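Local coordinates for protein amidohydrolase (Xanthomonas campestris pv. campestris, PDB 4DZH) that probably deaminates adenosine-type substrates such as 5'-methylthioadenosine, using a zinc ion held at the mouth of an amidohydrolase TIM barrel, at residues A[227-232]-A[264-269]. Sequence-based numbering, arbitrary orientation.
Sequences LHTHET and VHMTQL. With ZN (zinc ion), chain E.
H228 and H265, at the C-terminal ends of neighbouring parallel strands, show how a TIM barrel of the amidohydrolase superfamily builds its metal centre on strand ends. H228 gives NE2 to zinc at 2.2 Å, in a site completed by H79, H81, D316 and a water, while its ND1 is satisfied by the backbone O of H201. The two imidazoles lie rim to rim with planes only 8° apart, and NE2 of H265 is hydrogen-bonded to the zinc-bound water at 2.7 Å. E231, its CG anti to the backbone N (chi1 -179°) and its chain extended, lays its carboxylate over one face of the H265 ring; V264 CG1 covers the opposite face. E231 OE2 is 3.3 Å from H265 NE2, but at an angle too poor for a hydrogen bond.

Along the strands, V264 N donates to L227 O, T229 N to V264 O and M266 N to T229 O. L227 O also takes T229 OG1, the two donors coming from opposite faces of its plane. Past the strands, H230 O receives Q268 N; H230 ND1 donates to Q268 O at 2.7 Å, in the ring plane, and H230 NE2 accepts from L248 N. T267 OG1 accepts from Q268 NE2 and is hydrogen-bonded to E231 O, from above the carbonyl plane, and to S296 O. These bonds join the strand ends, while the E231-V264 sandwich places the H265 ring, consistent with a part in orienting the metal-bound water.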
ATOM      1  N   LEU A 227     -23.567   9.783  -2.355  1.00 18.14           N
ATOM      2  CA  LEU A 227     -24.203   8.694  -3.105  1.00 19.40           C
ATOM      3  C   LEU A 227     -23.214   7.772  -3.811  1.00 17.73           C
ATOM      4  O   LEU A 227     -22.440   8.219  -4.677  1.00 19.92           O
ATOM      5  CB  LEU A 227     -25.143   9.290  -4.143  1.00 20.67           C
ATOM      6  CG  LEU A 227     -25.830   8.372  -5.147  1.00 20.76           C
ATOM      7  CD1 LEU A 227     -26.829   7.526  -4.419  1.00 20.98           C
ATOM      8  CD2 LEU A 227     -26.560   9.218  -6.234  1.00 28.58           C
ATOM      9  N   HIS A 228     -23.247   6.478  -3.494  1.00 19.45           N
ATOM     10  CA  HIS A 228     -22.551   5.504  -4.348  1.00 18.51           C
ATOM     11  C   HIS A 228     -23.086   5.578  -5.771  1.00 19.49           C
ATOM     12  O   HIS A 228     -24.282   5.315  -5.981  1.00 20.75           O
ATOM     13  CB  HIS A 228     -22.731   4.067  -3.856  1.00 18.73           C
ATOM     14  CG  HIS A 228     -22.236   3.802  -2.466  1.00 17.27           C
ATOM     15  ND1 HIS A 228     -23.101   3.513  -1.437  1.00 18.67           N
ATOM     16  CD2 HIS A 228     -20.984   3.653  -1.962  1.00 20.20           C
ATOM     17  CE1 HIS A 228     -22.406   3.240  -0.346  1.00 18.14           C
ATOM     18  NE2 HIS A 228     -21.120   3.318  -0.630  1.00 15.09           N
ATOM     19  N   THR A 229     -22.231   5.882  -6.746  1.00 20.01           N
ATOM     20  CA  THR A 229     -22.711   6.135  -8.118  1.00 20.59           C
ATOM     21  C   THR A 229     -21.848   5.448  -9.181  1.00 23.29           C
ATOM     22  O   THR A 229     -20.631   5.678  -9.254  1.00 19.89           O
ATOM     23  CB  THR A 229     -22.705   7.648  -8.398  1.00 19.10           C
ATOM     24  OG1 THR A 229     -23.406   8.355  -7.368  1.00 23.47           O
ATOM     25  CG2 THR A 229     -23.381   7.985  -9.768  1.00 21.62           C
ATOM     26  N   HIS A 230     -22.456   4.632 -10.055  1.00 23.46           N
ATOM     27  CA  HIS A 230     -21.701   4.004 -11.151  1.00 23.29           C
ATOM     28  C   HIS A 230     -20.499   3.171 -10.654  1.00 25.73           C
ATOM     29  O   HIS A 230     -19.397   3.169 -11.244  1.00 24.93           O
ATOM     30  CB  HIS A 230     -21.247   5.029 -12.220  1.00 23.34           C
ATOM     31  CG  HIS A 230     -22.337   5.432 -13.167  1.00 25.11           C
ATOM     32  ND1 HIS A 230     -22.103   5.619 -14.512  1.00 27.25           N
ATOM     33  CD2 HIS A 230     -23.648   5.704 -12.960  1.00 27.51           C
ATOM     34  CE1 HIS A 230     -23.238   5.970 -15.103  1.00 27.91           C
ATOM     35  NE2 HIS A 230     -24.186   6.033 -14.184  1.00 27.28           N
ATOM     36  N   GLU A 231     -20.735   2.447  -9.571  1.00 21.86           N
ATOM     37  CA  GLU A 231     -19.700   1.644  -8.973  1.00 21.18           C
ATOM     38  C   GLU A 231     -19.388   0.385  -9.799  1.00 20.54           C
ATOM     39  O   GLU A 231     -18.262  -0.108  -9.829  1.00 22.63           O
ATOM     40  CB  GLU A 231     -20.095   1.284  -7.526  1.00 17.92           C
ATOM     41  CG  GLU A 231     -18.994   0.449  -6.852  1.00 20.99           C
ATOM     42  CD  GLU A 231     -19.280   0.112  -5.407  1.00 24.86           C
ATOM     43  OE1 GLU A 231     -20.434   0.285  -4.982  1.00 27.12           O
ATOM     44  OE2 GLU A 231     -18.315  -0.294  -4.700  1.00 19.47           O
ATOM     45  N   THR A 232     -20.402  -0.153 -10.502  1.00 22.50           N
ATOM     46  CA  THR A 232     -20.186  -1.412 -11.199  1.00 21.87           C
ATOM     47  C   THR A 232     -20.868  -1.413 -12.568  1.00 24.09           C
ATOM     48  O   THR A 232     -21.830  -0.658 -12.771  1.00 23.92           O
ATOM     49  CB  THR A 232     -20.700  -2.648 -10.407  1.00 26.09           C
ATOM     50  OG1 THR A 232     -22.119  -2.600 -10.271  1.00 25.77           O
ATOM     51  CG2 THR A 232     -20.080  -2.735  -9.005  1.00 20.03           C
ATOM     52  N   VAL A 264     -19.656   8.739  -5.304  1.00 19.58           N
ATOM     53  CA  VAL A 264     -18.600   7.811  -4.867  1.00 17.39           C
ATOM     54  C   VAL A 264     -18.390   6.659  -5.845  1.00 20.39           C
ATOM     55  O   VAL A 264     -19.351   6.086  -6.389  1.00 19.37           O
ATOM     56  CB  VAL A 264     -18.949   7.277  -3.480  1.00 18.08           C
ATOM     57  CG1 VAL A 264     -17.795   6.404  -2.940  1.00 16.03           C
ATOM     58  CG2 VAL A 264     -19.206   8.469  -2.536  1.00 15.83           C
ATOM     59  N   HIS A 265     -17.126   6.371  -6.128  1.00 17.04           N
ATOM     60  CA  HIS A 265     -16.670   5.224  -6.942  1.00 16.10           C
ATOM     61  C   HIS A 265     -16.510   5.586  -8.397  1.00 19.52           C
ATOM     62  O   HIS A 265     -15.407   5.737  -8.904  1.00 20.38           O
ATOM     63  CB  HIS A 265     -17.473   3.931  -6.729  1.00 18.87           C
ATOM     64  CG  HIS A 265     -17.400   3.397  -5.317  1.00 18.78           C
ATOM     65  ND1 HIS A 265     -16.209   3.059  -4.697  1.00 17.25           N
ATOM     66  CD2 HIS A 265     -18.382   3.115  -4.419  1.00 19.20           C
ATOM     67  CE1 HIS A 265     -16.457   2.602  -3.476  1.00 17.88           C
ATOM     68  NE2 HIS A 265     -17.766   2.651  -3.274  1.00 17.60           N
ATOM     69  N   MET A 266     -17.643   5.710  -9.064  1.00 20.17           N
ATOM     70  CA  MET A 266     -17.659   6.265 -10.413  1.00 23.63           C
ATOM     71  C   MET A 266     -16.653   5.538 -11.322  1.00 19.71           C
ATOM     72  O   MET A 266     -15.854   6.203 -12.014  1.00 24.32           O
ATOM     73  CB  MET A 266     -17.419   7.792 -10.325  1.00 22.74           C
ATOM     74  CG  MET A 266     -18.524   8.581  -9.606  1.00 20.53           C
ATOM     75  SD  MET A 266     -19.957   8.806 -10.700  1.00 25.27           S
ATOM     76  CE  MET A 266     -19.604  10.477 -11.307  1.00 24.35           C
ATOM     77  N   THR A 267     -16.674   4.195 -11.326  1.00 18.00           N
ATOM     78  CA  THR A 267     -15.773   3.371 -12.149  1.00 17.99           C
ATOM     79  C   THR A 267     -16.240   3.231 -13.585  1.00 22.36           C
ATOM     80  O   THR A 267     -15.435   3.074 -14.505  1.00 23.52           O
ATOM     81  CB  THR A 267     -15.585   1.937 -11.619  1.00 21.89           C
ATOM     82  OG1 THR A 267     -16.823   1.249 -11.628  1.00 23.00           O
ATOM     83  CG2 THR A 267     -15.010   1.931 -10.168  1.00 22.25           C
ATOM     84  N   GLN A 268     -17.550   3.251 -13.763  1.00 23.68           N
ATOM     85  CA  GLN A 268     -18.146   3.088 -15.087  1.00 25.35           C
ATOM     86  C   GLN A 268     -18.545   4.480 -15.619  1.00 27.68           C
ATOM     87  O   GLN A 268     -19.628   4.962 -15.259  1.00 33.93           O
ATOM     88  CB  GLN A 268     -19.406   2.246 -14.955  1.00 22.13           C
ATOM     89  CG  GLN A 268     -19.265   0.892 -14.251  1.00 23.24           C
ATOM     90  CD  GLN A 268     -18.264  -0.020 -14.914  1.00 31.46           C
ATOM     91  OE1 GLN A 268     -18.462  -0.459 -16.050  1.00 32.27           O
ATOM     92  NE2 GLN A 268     -17.185  -0.316 -14.220  1.00 31.09           N
ATOM     93  N   LEU A 269     -17.716   5.127 -16.456  1.00 28.26           N
ATOM     94  CA  LEU A 269     -17.944   6.552 -16.867  1.00 25.54           C
ATOM     95  C   LEU A 269     -17.673   6.969 -18.353  1.00 31.12           C
ATOM     96  O   LEU A 269     -16.721   6.489 -18.941  1.00 30.41           O
ATOM     97  CB  LEU A 269     -17.114   7.525 -16.029  1.00 32.36           C
ATOM     98  CG  LEU A 269     -17.416   7.986 -14.602  1.00 32.06           C
ATOM     99  CD1 LEU A 269     -16.498   9.157 -14.201  1.00 30.53           C
ATOM    100  CD2 LEU A 269     -18.891   8.378 -14.393  1.00 32.83           C
TER
HETATM  101 ZN    ZN E 504     -19.277   2.615   0.274  1.00 17.64          ZN
HETATM  102  O   HOH W   1     -19.042   1.315  -1.259  1.00 18.19           O